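Local structure of quinone reductase (4GI5) at residues G189-I194 / P213-R218; K167-I172 / G201-P206; V104-K109 / D136-W141. The protein binds FAD within a flavodoxin-like fold and probably acts as an NAD(P)H-dependent quinone reductase. One frame throughout, in Å; residues are numbered along the deposited sequence.

Read from the N terminus, contact 3 closes first: from helix 101-112 the chain runs up strand 115-121 and along helix 129-138, whose C-terminal end returns to helix 101-112. Contacts 2 and 1 come later and cross, because segment 189-194 lies between the two halves of contact 2, while 213-218 follows both. Contact 2 joins strand 168-174 to helix 196-204, and contact 1 joins the short helix 191-194 to the outermost strand 209-216 of the parallel sheet. The crossing pair touch where Leu214 N probably bonds to Leu171 O. Contact 3, in series with both, meets contact 2 where Tyr139 OH probably bonds to Met202 O.

Contact 1: residues G189-I194 / P213-R218; sequences GPIDDI and PLVFYR
The first torsion of Ile191 sets CG1 anti to its backbone N (chi1 -170°), while that of Tyr217 sets the ring anti to the carbonyl carbon (chi1 -62°). The two side chains come at each other from opposite directions. The phenol hydroxyl arrives at the branch point of the isoleucine. Tyr217 OH lies 3.5 Å from Ile191 CG2 and 3.6 Å from both Ile191 CG1 and Ile191 CB, so the oxygen nestles against three carbons at once. These are van der Waals contacts. Beside it, Val215 presents one methyl to the flank of the same isoleucine, with Val215 CG2 4.2 Å from Ile191 CG1. A looser touch completes the interface: Asp192 OD1 comes to 4.1 Å from Pro213 CG, the two side chains crossing at about a right angle. Together the pieces bury a modest 150 Å², with none of the touching residues fully buried.

The helical side is built as a short turn with Pro190 as N-cap residue. The carbonyl of Pro190 accepts a bond from Ile194 N, 3.0 Å from Pro190 O, which closes the turn that carries Ile191. This surface patch borders the flavin site, since the side chain of Tyr217 is about 6 Å from the bound FAD and about 4 Å from that of Tyr182, a residue of the FAD site.

In the wider fold, Pro213, Val215 and Tyr217 all point toward helix 191-194, whereas Leu214 and Phe216 pack on helix 224-239. Segment 213-218 thus has helix 191-194 on one face and helix 224-239 on the other, while its backbone is hydrogen-bonded along one edge to strand 168-174. Helix 191-194 in turn faces the dimer interface, where Ile194 packs on Phe196 of the second subunit.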
ATOM      1  N   GLY B 189     -11.413   2.637  -8.576  1.00 13.74           N
ATOM      2  CA  GLY B 189     -11.058   3.938  -8.078  1.00 13.74           C
ATOM      3  C   GLY B 189     -10.217   4.747  -9.029  1.00 13.66           C
ATOM      4  O   GLY B 189      -9.490   4.167  -9.836  1.00 15.07           O
ATOM      5  N   PRO B 190     -10.291   6.066  -8.982  1.00 14.75           N
ATOM      6  CA  PRO B 190      -9.478   6.834  -9.935  1.00 13.66           C
ATOM      7  C   PRO B 190      -7.999   6.567  -9.670  1.00 14.20           C
ATOM      8  O   PRO B 190      -7.536   6.527  -8.492  1.00 13.58           O
ATOM      9  CB  PRO B 190      -9.793   8.296  -9.613  1.00 15.64           C
ATOM     10  CG  PRO B 190     -11.170   8.224  -8.895  1.00 15.85           C
ATOM     11  CD  PRO B 190     -11.023   6.923  -8.078  1.00 16.45           C
ATOM     12  N   ILE B 191      -7.213   6.339 -10.740  1.00 14.28           N
ATOM     13  CA  ILE B 191      -5.774   6.031 -10.507  1.00 12.67           C
ATOM     14  C   ILE B 191      -5.054   6.985  -9.618  1.00 14.28           C
ATOM     15  O   ILE B 191      -4.250   6.553  -8.786  1.00 15.56           O
ATOM     16  CB  ILE B 191      -5.039   5.849 -11.827  1.00 13.64           C
ATOM     17  CG1 ILE B 191      -3.603   5.290 -11.679  1.00 16.81           C
ATOM     18  CG2 ILE B 191      -5.054   7.147 -12.642  1.00 15.99           C
ATOM     19  CD1 ILE B 191      -3.538   3.934 -11.086  1.00 17.48           C
ATOM     20  N   ASP B 192      -5.266   8.313  -9.734  1.00 14.21           N
ATOM     21  CA  ASP B 192      -4.551   9.236  -8.911  1.00 17.43           C
ATOM     22  C   ASP B 192      -4.961   9.199  -7.415  1.00 16.48           C
ATOM     23  O   ASP B 192      -4.168   9.537  -6.551  1.00 17.20           O
ATOM     24  CB  ASP B 192      -4.698  10.653  -9.465  1.00 20.04           C
ATOM     25  CG  ASP B 192      -4.078  10.807 -10.863  1.00 23.66           C
ATOM     26  OD1 ASP B 192      -3.117  10.225 -11.212  1.00 25.80           O
ATOM     27  OD2 ASP B 192      -4.814  11.368 -11.649  1.00 36.79           O
ATOM     28  N   ASP B 193      -6.184   8.734  -7.142  1.00 15.92           N
ATOM     29  CA  ASP B 193      -6.594   8.582  -5.773  1.00 16.44           C
ATOM     30  C   ASP B 193      -6.009   7.295  -5.214  1.00 14.94           C
ATOM     31  O   ASP B 193      -5.606   7.263  -4.033  1.00 15.44           O
ATOM     32  CB  ASP B 193      -8.137   8.546  -5.739  1.00 15.69           C
ATOM     33  CG  ASP B 193      -8.805   9.891  -6.062  1.00 21.79           C
ATOM     34  OD1 ASP B 193      -8.197  10.919  -5.952  1.00 24.66           O
ATOM     35  OD2 ASP B 193     -10.016   9.819  -6.303  1.00 24.24           O
ATOM     36  N   ILE B 194      -6.030   6.163  -5.953  1.00 14.22           N
ATOM     37  CA  ILE B 194      -5.385   4.954  -5.485  1.00 16.01           C
ATOM     38  C   ILE B 194      -3.872   5.127  -5.230  1.00 14.99           C
ATOM     39  O   ILE B 194      -3.360   4.614  -4.258  1.00 14.87           O
ATOM     40  CB  ILE B 194      -5.500   3.839  -6.606  1.00 17.23           C
ATOM     41  CG1 ILE B 194      -6.953   3.519  -6.772  1.00 22.36           C
ATOM     42  CG2 ILE B 194      -4.563   2.608  -6.342  1.00 19.67           C
ATOM     43  CD1 ILE B 194      -7.665   2.986  -5.567  1.00 26.41           C
ATOM     44  N   PRO B 213       2.541  10.473 -12.569  1.00 15.44           N
ATOM     45  CA  PRO B 213       3.021   9.105 -12.790  1.00 15.13           C
ATOM     46  C   PRO B 213       2.904   8.684 -14.243  1.00 15.59           C
ATOM     47  O   PRO B 213       2.039   9.213 -14.941  1.00 16.73           O
ATOM     48  CB  PRO B 213       2.084   8.298 -11.909  1.00 15.68           C
ATOM     49  CG  PRO B 213       0.796   9.083 -11.865  1.00 15.34           C
ATOM     50  CD  PRO B 213       1.262  10.490 -11.860  1.00 15.53           C
ATOM     51  N   LEU B 214       3.713   7.717 -14.634  1.00 15.89           N
ATOM     52  CA  LEU B 214       3.575   7.063 -15.916  1.00 16.39           C
ATOM     53  C   LEU B 214       2.935   5.694 -15.653  1.00 15.79           C
ATOM     54  O   LEU B 214       3.531   4.873 -14.957  1.00 15.56           O
ATOM     55  CB  LEU B 214       4.958   6.853 -16.485  1.00 15.34           C
ATOM     56  CG  LEU B 214       4.970   6.098 -17.803  1.00 16.99           C
ATOM     57  CD1 LEU B 214       4.102   6.749 -18.868  1.00 18.27           C
ATOM     58  CD2 LEU B 214       6.394   5.993 -18.285  1.00 18.54           C
ATOM     59  N   VAL B 215       1.710   5.574 -16.040  1.00 14.24           N
ATOM     60  CA  VAL B 215       0.949   4.355 -15.833  1.00 13.70           C
ATOM     61  C   VAL B 215       0.494   3.722 -17.147  1.00 14.57           C
ATOM     62  O   VAL B 215      -0.121   4.378 -18.017  1.00 14.33           O
ATOM     63  CB  VAL B 215      -0.318   4.609 -14.975  1.00 13.51           C
ATOM     64  CG1 VAL B 215      -1.055   3.323 -14.650  1.00 14.92           C
ATOM     65  CG2 VAL B 215       0.082   5.367 -13.729  1.00 16.92           C
ATOM     66  N   PHE B 216       0.863   2.454 -17.297  1.00 14.57           N
ATOM     67  CA  PHE B 216       0.454   1.650 -18.407  1.00 15.55           C
ATOM     68  C   PHE B 216      -0.664   0.675 -18.019  1.00 15.44           C
ATOM     69  O   PHE B 216      -0.622   0.020 -16.971  1.00 16.17           O
ATOM     70  CB  PHE B 216       1.626   0.846 -18.942  1.00 14.12           C
ATOM     71  CG  PHE B 216       2.780   1.679 -19.434  1.00 15.25           C
ATOM     72  CD1 PHE B 216       2.589   2.728 -20.377  1.00 17.90           C
ATOM     73  CD2 PHE B 216       4.020   1.543 -18.903  1.00 16.57           C
ATOM     74  CE1 PHE B 216       3.657   3.472 -20.854  1.00 19.24           C
ATOM     75  CE2 PHE B 216       5.104   2.327 -19.419  1.00 17.45           C
ATOM     76  CZ  PHE B 216       4.928   3.232 -20.358  1.00 19.33           C
ATOM     77  N   TYR B 217      -1.687   0.541 -18.893  1.00 14.36           N
ATOM     78  CA  TYR B 217      -2.834  -0.299 -18.619  1.00 14.29           C
ATOM     79  C   TYR B 217      -2.902  -1.504 -19.529  1.00 17.35           C
ATOM     80  O   TYR B 217      -2.217  -1.536 -20.600  1.00 17.26           O
ATOM     81  CB  TYR B 217      -4.083   0.515 -18.793  1.00 14.91           C
ATOM     82  CG  TYR B 217      -4.114   1.645 -17.846  1.00 14.44           C
ATOM     83  CD1 TYR B 217      -4.546   1.494 -16.494  1.00 14.16           C
ATOM     84  CD2 TYR B 217      -3.750   2.939 -18.265  1.00 15.50           C
ATOM     85  CE1 TYR B 217      -4.566   2.585 -15.699  1.00 13.28           C
ATOM     86  CE2 TYR B 217      -3.809   4.009 -17.389  1.00 18.77           C
ATOM     87  CZ  TYR B 217      -4.205   3.753 -16.056  1.00 16.38           C
ATOM     88  OH  TYR B 217      -4.234   4.865 -15.187  1.00 19.37           O
ATOM     89  N   ARG B 218      -3.693  -2.494 -19.172  1.00 15.12           N
ATOM     90  CA  ARG B 218      -3.865  -3.713 -19.944  1.00 18.13           C
ATOM     91  C   ARG B 218      -2.572  -4.378 -20.267  1.00 19.81           C
ATOM     92  O   ARG B 218      -2.352  -4.862 -21.360  1.00 23.28           O
ATOM     93  CB  ARG B 218      -4.639  -3.460 -21.265  1.00 25.18           C
ATOM     94  CG  ARG B 218      -5.951  -2.889 -21.061  1.00 30.93           C
ATOM     95  CD  ARG B 218      -6.866  -2.981 -22.371  1.00 35.67           C
ATOM     96  NE  ARG B 218      -7.220  -4.358 -22.741  1.00 40.96           N
ATOM     97  CZ  ARG B 218      -8.285  -4.652 -23.531  1.00 51.84           C
ATOM     98  NH1 ARG B 218      -9.060  -3.675 -24.038  1.00 44.89           N
ATOM     99  NH2 ARG B 218      -8.599  -5.909 -23.802  1.00 53.43           N
TER

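Contact 2: residues K167-I172 / G201-P206; sequences KRAMLI and GMLFYP
Apolar contact dominates where Ala169 and Leu171 receive Leu203. One methyl of Leu203 makes both close contacts: Leu203 CD1 is 3.8 Å from Leu171 CD2 and 4.0 Å from Ala169 CB. Ala169 and Leu171, two positions apart and on the same face of the strand, both rest against this methyl. The two leucines meet at a slant, branch against branch. In Leu203 the branch carbon stands anti to the carbonyl carbon (chi1 -61°), which carries its methyls off the helix and over to the strand. Leu171 needs its whole length to join in, because its CB does not itself aim at the helix and only the end of the chain swings closer. Ala169, by contrast, points its short methyl toward the helix, and the backbones are nearest here, with Ala169 CA 6.9 Å from Leu203 CA. The interface is small, 124 Å² in all, more than half of it contributed by Leu203.

Other apolar neighbours enlarge the patch into part of the core. Phe118 of strand 115-121 packs on both leucines, and Val210 of strand 209-216 lies against Leu203. On the other face of the strand, the selenomethionine Met170 and Ile172 turn to helix 224-239.

Polar bonds lie at the flanks, where Lys167 NZ bonds to the carbonyl oxygens of Leu111 and Ala113. At the dimer interface, the ring of Tyr205 meets Trp124 of the second subunit edge to face.

The chemistry thus amounts to the apolar packing of a helix end against a parallel sheet, as expected in a flavodoxin-like alpha/beta fold. With aliphatic groups alone in touch, the two segments meet through van der Waals and hydrophobic contact, without directional bonds between them.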
ATOM      1  N   LYS B 167      14.644  17.520  -4.779  1.00 20.84           N
ATOM      2  CA  LYS B 167      14.762  16.313  -5.630  1.00 18.91           C
ATOM      3  C   LYS B 167      13.423  16.105  -6.230  1.00 18.61           C
ATOM      4  O   LYS B 167      12.404  16.610  -5.734  1.00 19.76           O
ATOM      5  CB  LYS B 167      15.126  15.041  -4.816  1.00 19.70           C
ATOM      6  CG  LYS B 167      16.386  15.152  -4.022  1.00 19.95           C
ATOM      7  CD  LYS B 167      16.747  13.914  -3.232  1.00 19.44           C
ATOM      8  CE  LYS B 167      17.877  14.135  -2.222  1.00 19.88           C
ATOM      9  NZ  LYS B 167      19.137  14.287  -2.962  1.00 20.99           N
ATOM     10  N   ARG B 168      13.372  15.350  -7.331  1.00 17.23           N
ATOM     11  CA  ARG B 168      12.104  15.013  -8.059  1.00 18.28           C
ATOM     12  C   ARG B 168      11.943  13.490  -7.961  1.00 18.19           C
ATOM     13  O   ARG B 168      12.904  12.759  -7.848  1.00 18.17           O
ATOM     14  CB  ARG B 168      12.218  15.390  -9.532  1.00 22.19           C
ATOM     15  CG  ARG B 168      12.116  16.900  -9.731  1.00 26.26           C
ATOM     16  CD  ARG B 168      12.385  17.338 -11.230  1.00 30.07           C
ATOM     17  NE  ARG B 168      11.732  18.708 -11.278  1.00 35.31           N
ATOM     18  CZ  ARG B 168      10.830  19.185 -12.154  1.00 36.77           C
ATOM     19  NH1 ARG B 168      10.447  18.527 -13.270  1.00 30.01           N
ATOM     20  NH2 ARG B 168      10.315  20.391 -11.931  1.00 39.85           N
ATOM     21  N   ALA B 169      10.697  13.062  -7.946  1.00 16.50           N
ATOM     22  CA  ALA B 169      10.336  11.593  -7.914  1.00 16.94           C
ATOM     23  C   ALA B 169       9.200  11.349  -8.868  1.00 15.56           C
ATOM     24  O   ALA B 169       8.330  12.208  -9.178  1.00 17.90           O
ATOM     25  CB  ALA B 169       9.968  11.216  -6.460  1.00 17.25           C
HETATM   26  N   MSE B 170       9.122  10.146  -9.415  1.00 15.30           N
HETATM   27  CA  MSE B 170       8.061   9.762 -10.360  1.00 16.27           C
HETATM   28  C   MSE B 170       7.848   8.234 -10.192  1.00 15.88           C
HETATM   29  O   MSE B 170       8.818   7.504  -9.931  1.00 17.79           O
HETATM   30  CB  MSE B 170       8.596   9.928 -11.791  1.00 18.28           C
HETATM   31  CG  MSE B 170       7.504   9.640 -12.739  1.00 23.89           C
HETATM   32 SE   MSE B 170       8.216   9.984 -14.623  1.00 26.47          SE
HETATM   33  CE  MSE B 170       9.393   8.463 -14.971  1.00 28.07           C
ATOM     34  N   LEU B 171       6.632   7.783 -10.353  1.00 15.30           N
ATOM     35  CA  LEU B 171       6.344   6.373 -10.423  1.00 14.15           C
ATOM     36  C   LEU B 171       6.230   5.931 -11.890  1.00 15.59           C
ATOM     37  O   LEU B 171       5.651   6.634 -12.723  1.00 16.00           O
ATOM     38  CB  LEU B 171       4.981   6.156  -9.800  1.00 13.25           C
ATOM     39  CG  LEU B 171       4.710   6.611  -8.319  1.00 13.27           C
ATOM     40  CD1 LEU B 171       3.353   6.228  -7.801  1.00 14.17           C
ATOM     41  CD2 LEU B 171       5.778   6.097  -7.414  1.00 14.51           C
ATOM     42  N   ILE B 172       6.632   4.688 -12.150  1.00 12.80           N
ATOM     43  CA  ILE B 172       6.343   4.009 -13.376  1.00 13.78           C
ATOM     44  C   ILE B 172       5.663   2.725 -13.024  1.00 13.90           C
ATOM     45  O   ILE B 172       6.210   1.889 -12.371  1.00 14.81           O
ATOM     46  CB  ILE B 172       7.629   3.696 -14.174  1.00 15.89           C
ATOM     47  CG1 ILE B 172       8.394   4.938 -14.556  1.00 16.54           C
ATOM     48  CG2 ILE B 172       7.240   2.912 -15.420  1.00 17.62           C
ATOM     49  CD1 ILE B 172       9.787   4.592 -15.145  1.00 19.99           C
ATOM     50  N   GLY B 201       1.747  10.517   0.336  1.00 11.71           N
ATOM     51  CA  GLY B 201       2.195  10.021   1.623  1.00 12.40           C
ATOM     52  C   GLY B 201       3.603   9.537   1.747  1.00 13.26           C
ATOM     53  O   GLY B 201       4.183   9.570   2.808  1.00 12.28           O
HETATM   54  N   MSE B 202       4.199   9.145   0.616  1.00 13.84           N
HETATM   55  CA  MSE B 202       5.527   8.582   0.599  1.00 13.51           C
HETATM   56  C   MSE B 202       6.551   9.450  -0.145  1.00 14.53           C
HETATM   57  O   MSE B 202       7.786   9.336   0.078  1.00 15.81           O
HETATM   58  CB  MSE B 202       5.608   7.131   0.086  1.00 12.34           C
HETATM   59  CG  MSE B 202       4.715   6.211   0.893  1.00 12.67           C
HETATM   60 SE   MSE B 202       4.799   4.431   0.009  1.00 16.38          SE
HETATM   61  CE  MSE B 202       3.024   3.894   0.524  1.00 19.43           C
ATOM     62  N   LEU B 203       6.102  10.256  -1.110  1.00 14.69           N
ATOM     63  CA  LEU B 203       6.987  11.026  -1.963  1.00 13.02           C
ATOM     64  C   LEU B 203       6.936  12.511  -1.566  1.00 13.15           C
ATOM     65  O   LEU B 203       7.960  13.085  -1.187  1.00 14.42           O
ATOM     66  CB  LEU B 203       6.691  10.785  -3.435  1.00 14.10           C
ATOM     67  CG  LEU B 203       6.854   9.329  -3.947  1.00 15.91           C
ATOM     68  CD1 LEU B 203       6.582   9.295  -5.445  1.00 16.41           C
ATOM     69  CD2 LEU B 203       8.152   8.736  -3.546  1.00 19.04           C
ATOM     70  N   PHE B 204       5.751  13.088  -1.626  1.00 13.05           N
ATOM     71  CA  PHE B 204       5.636  14.524  -1.243  1.00 13.82           C
ATOM     72  C   PHE B 204       5.949  14.664   0.238  1.00 13.51           C
ATOM     73  O   PHE B 204       6.561  15.681   0.682  1.00 13.74           O
ATOM     74  CB  PHE B 204       4.241  14.999  -1.496  1.00 13.40           C
ATOM     75  CG  PHE B 204       4.031  16.501  -1.263  1.00 14.32           C
ATOM     76  CD1 PHE B 204       4.765  17.490  -1.978  1.00 15.01           C
ATOM     77  CD2 PHE B 204       3.083  16.888  -0.344  1.00 13.75           C
ATOM     78  CE1 PHE B 204       4.595  18.818  -1.744  1.00 14.24           C
ATOM     79  CE2 PHE B 204       2.863  18.234  -0.138  1.00 16.92           C
ATOM     80  CZ  PHE B 204       3.629  19.147  -0.815  1.00 14.65           C
ATOM     81  N   TYR B 205       5.599  13.682   1.066  1.00 13.63           N
ATOM     82  CA  TYR B 205       5.809  13.715   2.533  1.00 13.44           C
ATOM     83  C   TYR B 205       7.246  14.093   2.904  1.00 13.33           C
ATOM     84  O   TYR B 205       7.454  15.037   3.642  1.00 13.90           O
ATOM     85  CB  TYR B 205       5.318  12.369   3.176  1.00 14.43           C
ATOM     86  CG  TYR B 205       5.366  12.314   4.655  1.00 13.41           C
ATOM     87  CD1 TYR B 205       6.567  12.400   5.353  1.00 13.15           C
ATOM     88  CD2 TYR B 205       4.174  12.111   5.374  1.00 12.94           C
ATOM     89  CE1 TYR B 205       6.551  12.368   6.737  1.00 13.51           C
ATOM     90  CE2 TYR B 205       4.168  12.028   6.731  1.00 12.24           C
ATOM     91  CZ  TYR B 205       5.344  12.191   7.404  1.00 11.98           C
ATOM     92  OH  TYR B 205       5.314  12.230   8.788  1.00 14.01           O
ATOM     93  N   PRO B 206       8.283  13.386   2.435  1.00 13.70           N
ATOM     94  CA  PRO B 206       9.661  13.748   2.817  1.00 13.37           C
ATOM     95  C   PRO B 206      10.310  14.830   1.890  1.00 13.80           C
ATOM     96  O   PRO B 206      11.515  15.063   1.964  1.00 17.01           O
ATOM     97  CB  PRO B 206      10.395  12.395   2.729  1.00 16.18           C
ATOM     98  CG  PRO B 206       9.663  11.682   1.621  1.00 15.48           C
ATOM     99  CD  PRO B 206       8.245  12.008   1.844  1.00 13.90           C
TER

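Contact 3: residues V104-K109 / D136-W141; sequences VAEQEK and DRVYAW
Glu106 and Gln107, adjacent on one helix, treat Val138 differently because their chains fold differently. Glu106 lays CB on the valine, 3.7 Å from Val138 CG2, and the bend about its CB–CG bond (chi2 -58°) then carries the carboxylate away. There Glu106 OE2, met on its syn side, forms a salt bridge of 2.9 Å with Lys109 NZ, and OE1 bonds to Ser59 and Trp134. Gln107 instead runs straight beyond CG (chi2 180°) and slides past Val138 in the opposite direction. Its CG lies 4.0 Å from Val138 CG1, and its amide reaches the backbone: Gln107 NE2 donates to Val138 O over 3.0 Å at a nearly straight 165°. The acceptor lies close to the amide plane, while the N-H comes in somewhat tilted from the carbonyl plane. Val138 O also takes Ala140 N, at 2.8 Å, from the same face, closing an inverse gamma turn centred on Tyr139. Meanwhile Gln107 OE1 is held by Gln99.

The outcome is a carbonyl at the end of helix 129-138 with two donors, one from its own turn and one from helix 101-112, set among buried residues beside the valine's aliphatic packing.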
ATOM      1  N   VAL B 104      21.638   1.788   5.217  1.00 17.13           N
ATOM      2  CA  VAL B 104      22.532   2.949   5.073  1.00 19.46           C
ATOM      3  C   VAL B 104      22.881   3.165   3.605  1.00 16.39           C
ATOM      4  O   VAL B 104      22.864   4.275   3.099  1.00 17.95           O
ATOM      5  CB  VAL B 104      23.834   2.685   5.904  1.00 20.45           C
ATOM      6  CG1 VAL B 104      24.888   3.771   5.594  1.00 24.69           C
ATOM      7  CG2 VAL B 104      23.517   2.688   7.362  1.00 22.99           C
ATOM      8  N   ALA B 105      23.140   2.124   2.846  1.00 17.58           N
ATOM      9  CA  ALA B 105      23.508   2.270   1.427  1.00 18.07           C
ATOM     10  C   ALA B 105      22.372   2.841   0.582  1.00 16.88           C
ATOM     11  O   ALA B 105      22.592   3.671  -0.301  1.00 17.51           O
ATOM     12  CB  ALA B 105      23.979   0.913   0.877  1.00 20.57           C
ATOM     13  N   GLU B 106      21.135   2.443   0.928  1.00 16.96           N
ATOM     14  CA  GLU B 106      19.980   3.088   0.252  1.00 14.81           C
ATOM     15  C   GLU B 106      19.809   4.544   0.564  1.00 15.57           C
ATOM     16  O   GLU B 106      19.474   5.346  -0.300  1.00 16.36           O
ATOM     17  CB  GLU B 106      18.706   2.289   0.518  1.00 15.41           C
ATOM     18  CG  GLU B 106      18.727   0.812   0.027  1.00 16.57           C
ATOM     19  CD  GLU B 106      18.990   0.712  -1.416  1.00 18.35           C
ATOM     20  OE1 GLU B 106      18.249   1.280  -2.275  1.00 17.95           O
ATOM     21  OE2 GLU B 106      20.094   0.089  -1.783  1.00 20.50           O
ATOM     22  N   GLN B 107      19.982   4.899   1.838  1.00 16.75           N
ATOM     23  CA  GLN B 107      19.879   6.256   2.232  1.00 16.62           C
ATOM     24  C   GLN B 107      20.942   7.113   1.499  1.00 17.10           C
ATOM     25  O   GLN B 107      20.651   8.211   1.002  1.00 17.18           O
ATOM     26  CB  GLN B 107      20.036   6.417   3.732  1.00 17.31           C
ATOM     27  CG  GLN B 107      18.920   5.714   4.493  1.00 17.55           C
ATOM     28  CD  GLN B 107      18.999   5.817   5.971  1.00 19.15           C
ATOM     29  OE1 GLN B 107      20.063   6.092   6.564  1.00 20.30           O
ATOM     30  NE2 GLN B 107      17.897   5.467   6.613  1.00 17.26           N
ATOM     31  N   GLU B 108      22.155   6.552   1.385  1.00 17.98           N
ATOM     32  CA  GLU B 108      23.228   7.301   0.627  1.00 20.82           C
ATOM     33  C   GLU B 108      22.868   7.464  -0.843  1.00 19.64           C
ATOM     34  O   GLU B 108      23.111   8.521  -1.402  1.00 21.23           O
ATOM     35  CB  GLU B 108      24.597   6.543   0.839  1.00 23.18           C
ATOM     36  CG  GLU B 108      25.069   6.853   2.248  1.00 31.32           C
ATOM     37  CD  GLU B 108      26.326   6.107   2.719  1.00 45.24           C
ATOM     38  OE1 GLU B 108      26.732   5.125   2.053  1.00 54.83           O
ATOM     39  OE2 GLU B 108      26.868   6.478   3.810  1.00 49.54           O
ATOM     40  N   LYS B 109      22.212   6.446  -1.464  1.00 19.06           N
ATOM     41  CA  LYS B 109      21.758   6.572  -2.854  1.00 18.75           C
ATOM     42  C   LYS B 109      20.766   7.700  -3.016  1.00 18.09           C
ATOM     43  O   LYS B 109      20.807   8.486  -3.969  1.00 18.85           O
ATOM     44  CB  LYS B 109      21.188   5.285  -3.401  1.00 19.82           C
ATOM     45  CG  LYS B 109      22.195   4.177  -3.623  1.00 22.13           C
ATOM     46  CD  LYS B 109      21.424   2.875  -3.898  1.00 23.30           C
ATOM     47  CE  LYS B 109      22.325   1.690  -3.892  1.00 26.02           C
ATOM     48  NZ  LYS B 109      21.494   0.460  -4.288  1.00 22.36           N
ATOM     49  N   ASP B 136       9.550   1.010   4.241  1.00 11.74           N
ATOM     50  CA  ASP B 136       9.447   0.876   5.684  1.00 11.97           C
ATOM     51  C   ASP B 136      10.816   0.923   6.353  1.00 14.67           C
ATOM     52  O   ASP B 136      10.927   1.490   7.417  1.00 14.52           O
ATOM     53  CB  ASP B 136       8.861  -0.484   6.060  1.00 12.01           C
ATOM     54  CG  ASP B 136       7.331  -0.634   5.772  1.00 14.54           C
ATOM     55  OD1 ASP B 136       6.677   0.342   5.412  1.00 14.68           O
ATOM     56  OD2 ASP B 136       6.926  -1.850   5.714  1.00 14.16           O
ATOM     57  N   ARG B 137      11.793   0.313   5.728  1.00 12.56           N
ATOM     58  CA  ARG B 137      13.132   0.189   6.318  1.00 13.33           C
ATOM     59  C   ARG B 137      14.063   1.350   6.020  1.00 15.11           C
ATOM     60  O   ARG B 137      14.898   1.698   6.876  1.00 15.58           O
ATOM     61  CB  ARG B 137      13.739  -1.144   5.976  1.00 14.13           C
ATOM     62  CG  ARG B 137      12.997  -2.306   6.556  1.00 13.82           C
ATOM     63  CD  ARG B 137      13.448  -3.731   6.141  1.00 15.72           C
ATOM     64  NE  ARG B 137      14.819  -3.933   6.712  1.00 14.77           N
ATOM     65  CZ  ARG B 137      15.946  -3.987   5.990  1.00 16.32           C
ATOM     66  NH1 ARG B 137      15.993  -3.900   4.647  1.00 17.79           N
ATOM     67  NH2 ARG B 137      17.125  -4.017   6.688  1.00 17.44           N
ATOM     68  N   VAL B 138      13.968   1.943   4.858  1.00 13.28           N
ATOM     69  CA  VAL B 138      14.895   3.020   4.474  1.00 13.57           C
ATOM     70  C   VAL B 138      14.432   4.367   5.059  1.00 15.32           C
ATOM     71  O   VAL B 138      15.228   5.235   5.371  1.00 14.94           O
ATOM     72  CB  VAL B 138      15.023   3.104   2.973  1.00 14.70           C
ATOM     73  CG1 VAL B 138      15.812   4.279   2.448  1.00 15.22           C
ATOM     74  CG2 VAL B 138      15.631   1.808   2.459  1.00 15.07           C
ATOM     75  N   TYR B 139      13.092   4.558   5.185  1.00 14.81           N
ATOM     76  CA  TYR B 139      12.555   5.854   5.566  1.00 13.04           C
ATOM     77  C   TYR B 139      12.604   6.000   7.070  1.00 16.70           C
ATOM     78  O   TYR B 139      11.597   5.941   7.778  1.00 17.40           O
ATOM     79  CB  TYR B 139      11.090   5.995   5.042  1.00 13.95           C
ATOM     80  CG  TYR B 139      10.942   6.555   3.696  1.00 14.00           C
ATOM     81  CD1 TYR B 139      11.963   6.521   2.745  1.00 14.65           C
ATOM     82  CD2 TYR B 139       9.683   7.064   3.279  1.00 13.85           C
ATOM     83  CE1 TYR B 139      11.851   7.041   1.487  1.00 15.30           C
ATOM     84  CE2 TYR B 139       9.542   7.593   2.007  1.00 13.95           C
ATOM     85  CZ  TYR B 139      10.607   7.677   1.108  1.00 14.19           C
ATOM     86  OH  TYR B 139      10.335   8.221  -0.105  1.00 15.82           O
ATOM     87  N   ALA B 140      13.798   6.149   7.604  1.00 16.22           N
ATOM     88  CA  ALA B 140      13.998   6.208   9.057  1.00 15.51           C
ATOM     89  C   ALA B 140      13.539   7.517   9.769  1.00 14.55           C
ATOM     90  O   ALA B 140      13.448   8.579   9.164  1.00 14.98           O
ATOM     91  CB  ALA B 140      15.538   6.011   9.315  1.00 17.71           C
ATOM     92  N   TRP B 141      13.420   7.381  11.065  1.00 14.32           N
ATOM     93  CA  TRP B 141      13.149   8.484  11.955  1.00 16.10           C
ATOM     94  C   TRP B 141      14.359   9.395  12.031  1.00 17.31           C
ATOM     95  O   TRP B 141      15.420   8.901  12.431  1.00 17.80           O
ATOM     96  CB  TRP B 141      12.732   8.016  13.314  1.00 17.02           C
ATOM     97  CG  TRP B 141      12.371   9.183  14.252  1.00 19.34           C
ATOM     98  CD1 TRP B 141      13.164  10.350  14.554  1.00 23.70           C
ATOM     99  CD2 TRP B 141      11.199   9.337  15.021  1.00 24.83           C
ATOM    100  NE1 TRP B 141      12.501  11.165  15.411  1.00 25.87           N
ATOM    101  CE2 TRP B 141      11.328  10.561  15.757  1.00 26.61           C
ATOM    102  CE3 TRP B 141      10.096   8.571  15.182  1.00 27.11           C
ATOM    103  CZ2 TRP B 141      10.358  11.019  16.610  1.00 30.72           C
ATOM    104  CZ3 TRP B 141       9.107   9.015  16.030  1.00 40.97           C
ATOM    105  CH2 TRP B 141       9.241  10.238  16.738  1.00 38.16           C
TER